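Local coordinates for SusD superfamily protein (Bacteroides fragilis NCTC 9343, PDB 3NQP), which probably binds sugars at the bacterial outer membrane, as a predicted lipoprotein of the SusD family thought to take part in glycan uptake, at residues K334-Y342 and L353-N361. Numbering follows the deposited sequence.
With EDO (1,2-ethanediol), chain E.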
# COMPACT_ATOMS: atom_id res chain seq x y z
N LYS A 334 10.67 15.23 1.05
CA LYS A 334 10.26 15.85 2.33
C LYS A 334 9.10 16.83 2.12
O LYS A 334 7.99 16.65 2.66
CB LYS A 334 11.47 16.51 3.01
CG LYS A 334 11.18 17.04 4.42
CD LYS A 334 12.49 17.54 5.09
CE LYS A 334 12.30 17.95 6.54
NZ LYS A 334 13.58 17.90 7.31
N GLU A 335 9.36 17.87 1.33
CA GLU A 335 8.34 18.90 1.07
C GLU A 335 7.34 18.46 0.00
O GLU A 335 6.23 18.96 -0.03
CB GLU A 335 9.00 20.26 0.73
CG GLU A 335 9.84 20.74 1.83
CD GLU A 335 9.05 20.99 3.10
OE1 GLU A 335 7.95 21.66 3.06
OE2 GLU A 335 9.57 20.54 4.15
N ALA A 336 7.67 17.47 -0.83
CA ALA A 336 6.65 16.90 -1.73
C ALA A 336 5.58 16.15 -0.92
O ALA A 336 4.41 16.15 -1.29
CB ALA A 336 7.29 15.98 -2.74
N THR A 337 5.99 15.51 0.17
CA THR A 337 5.07 14.69 0.91
C THR A 337 4.32 15.52 1.95
O THR A 337 3.12 15.30 2.16
CB THR A 337 5.82 13.47 1.60
OG1 THR A 337 6.54 12.70 0.60
CG2 THR A 337 4.80 12.60 2.38
N PHE A 338 5.04 16.44 2.60
CA PHE A 338 4.56 17.13 3.74
C PHE A 338 4.69 18.66 3.64
O PHE A 338 5.58 19.19 2.97
CB PHE A 338 5.39 16.76 4.95
CG PHE A 338 5.20 15.37 5.46
CD1 PHE A 338 4.05 15.00 6.13
CD2 PHE A 338 6.24 14.47 5.39
CE1 PHE A 338 3.92 13.73 6.67
CE2 PHE A 338 6.08 13.16 5.91
CZ PHE A 338 4.95 12.84 6.57
N ILE A 339 3.78 19.36 4.34
CA ILE A 339 4.01 20.74 4.75
C ILE A 339 4.01 20.73 6.27
O ILE A 339 3.24 20.01 6.90
CB ILE A 339 2.95 21.77 4.21
CG1 ILE A 339 3.41 23.22 4.49
CG2 ILE A 339 1.52 21.45 4.74
CD1 ILE A 339 2.52 24.36 3.80
N ALA A 340 4.89 21.54 6.88
CA ALA A 340 4.98 21.58 8.34
C ALA A 340 4.27 22.83 8.88
O ALA A 340 4.27 23.90 8.25
CB ALA A 340 6.46 21.58 8.75
N SER A 341 3.69 22.71 10.07
CA SER A 341 3.15 23.86 10.78
C SER A 341 3.95 24.01 12.07
O SER A 341 4.34 23.02 12.70
CB SER A 341 1.64 23.71 11.04
OG SER A 341 1.30 22.57 11.83
N TYR A 342 4.15 25.26 12.46
CA TYR A 342 5.05 25.61 13.57
C TYR A 342 4.34 26.51 14.60
O TYR A 342 3.55 27.36 14.24
CB TYR A 342 6.26 26.38 13.05
CG TYR A 342 7.16 25.60 12.14
CD1 TYR A 342 6.83 25.42 10.80
CD2 TYR A 342 8.31 25.00 12.62
CE1 TYR A 342 7.65 24.68 9.98
CE2 TYR A 342 9.11 24.27 11.81
CZ TYR A 342 8.79 24.11 10.50
OH TYR A 342 9.62 23.35 9.67
N LEU A 353 8.66 22.97 15.45
CA LEU A 353 7.79 22.10 14.66
C LEU A 353 6.62 21.61 15.52
O LEU A 353 6.82 21.04 16.60
CB LEU A 353 8.57 20.88 14.12
CG LEU A 353 7.76 19.88 13.25
CD1 LEU A 353 7.27 20.63 11.94
CD2 LEU A 353 8.57 18.59 12.93
N TYR A 354 5.40 21.79 15.01
CA TYR A 354 4.20 21.40 15.74
C TYR A 354 3.44 20.22 15.08
O TYR A 354 3.31 19.15 15.66
CB TYR A 354 3.29 22.62 15.89
CG TYR A 354 2.13 22.48 16.85
CD1 TYR A 354 0.95 21.88 16.47
CD2 TYR A 354 2.23 22.91 18.17
CE1 TYR A 354 -0.12 21.75 17.36
CE2 TYR A 354 1.19 22.79 19.03
CZ TYR A 354 0.00 22.23 18.64
OH TYR A 354 -1.06 22.11 19.56
N GLY A 355 2.96 20.43 13.86
CA GLY A 355 2.27 19.38 13.13
C GLY A 355 2.82 19.23 11.71
O GLY A 355 3.64 20.01 11.26
N THR A 356 2.38 18.17 11.06
CA THR A 356 2.72 17.93 9.70
C THR A 356 1.44 17.50 9.01
O THR A 356 0.57 16.93 9.65
CB THR A 356 3.83 16.84 9.58
OG1 THR A 356 3.33 15.61 10.11
CG2 THR A 356 5.12 17.27 10.31
N HIS A 357 1.37 17.73 7.69
CA HIS A 357 0.16 17.66 6.91
C HIS A 357 0.50 17.18 5.49
O HIS A 357 1.46 17.65 4.88
CB HIS A 357 -0.48 19.07 6.90
CG HIS A 357 -0.50 19.74 8.24
ND1 HIS A 357 -1.56 19.63 9.11
CD2 HIS A 357 0.41 20.54 8.85
CE1 HIS A 357 -1.29 20.30 10.22
NE2 HIS A 357 -0.11 20.89 10.08
N VAL A 358 -0.21 16.17 4.99
CA VAL A 358 0.26 15.45 3.83
C VAL A 358 -0.32 16.05 2.56
O VAL A 358 -1.55 16.06 2.36
CB VAL A 358 -0.09 13.91 3.92
CG1 VAL A 358 0.37 13.19 2.65
CG2 VAL A 358 0.60 13.29 5.18
N ARG A 359 0.59 16.55 1.71
CA ARG A 359 0.22 17.11 0.43
C ARG A 359 0.74 16.28 -0.77
O ARG A 359 0.78 16.77 -1.90
CB ARG A 359 0.74 18.55 0.34
CG ARG A 359 2.24 18.66 0.49
CD ARG A 359 2.72 20.05 0.04
NE ARG A 359 3.97 20.38 0.70
CZ ARG A 359 4.39 21.63 0.88
NH1 ARG A 359 3.65 22.62 0.41
NH2 ARG A 359 5.54 21.88 1.52
N LYS A 360 1.11 15.03 -0.50
CA LYS A 360 1.72 14.13 -1.48
C LYS A 360 0.85 13.90 -2.69
O LYS A 360 1.37 13.82 -3.81
CB LYS A 360 2.00 12.77 -0.84
CG LYS A 360 2.88 11.83 -1.70
CD LYS A 360 3.36 10.61 -0.90
CE LYS A 360 4.07 9.60 -1.79
NZ LYS A 360 4.75 8.56 -0.99
N ASN A 361 -0.46 13.76 -2.47
CA ASN A 361 -1.37 13.21 -3.50
C ASN A 361 -2.81 13.74 -3.27
O ASN A 361 -3.75 12.99 -3.12
CB ASN A 361 -1.28 11.67 -3.48
CG ASN A 361 -2.04 11.00 -4.60
OD1 ASN A 361 -2.11 11.52 -5.73
ND2 ASN A 361 -2.57 9.80 -4.31
C1 EDO E . 4.28 20.14 20.38
O1 EDO E . 5.37 20.51 19.53
C2 EDO E . 2.99 19.83 19.60
O2 EDO E . 3.06 18.59 18.88
O HOH W 1 6.74 9.88 0.49
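Strands 338-344 and 351-358 form an antiparallel beta hairpin, broken by a classic beta bulge in which Tyr354 and Gly355 both face Ser341. Ser341 O takes both amides: Tyr354 N at 2.8 Å, in the carbonyl plane, and Gly355 N at 3.2 Å, tilted from it. Ser341 N gives a nearly straight bond (175°) to Gly355 O. On the face that carries Ile339, Ser341 and His357, Ser341 OG lies in the plane of the imidazole, 2.8 Å from His357 NE2; chi1 of 60° swings the hydroxyl between its own N and carbonyl carbon, while ND1 is held by Thr284 O. Ala340 CB, on the other face, meets Leu353 CD1 tightly at 3.4 Å; the same methyl lies over one face of the Tyr342 ring, toward its rim. Where helix 333-337 ends, Arg359 lays its guanidinium flat over Ile339 CB. Its NE and NH2 make weak bonds to Phe338 O, NE another to Glu335 O (2.8 Å), and NH2 meets Glu335 OE1 at 2.9 Å in a salt bridge, the carboxylate turned 84° to the guanidinium; Glu335 OE2 goes to Tyr324. Helix 321-325 packs against Phe338, Ala340 and Thr356, while helix 251-255 meets Thr337 and Lys360 at the hairpin's base.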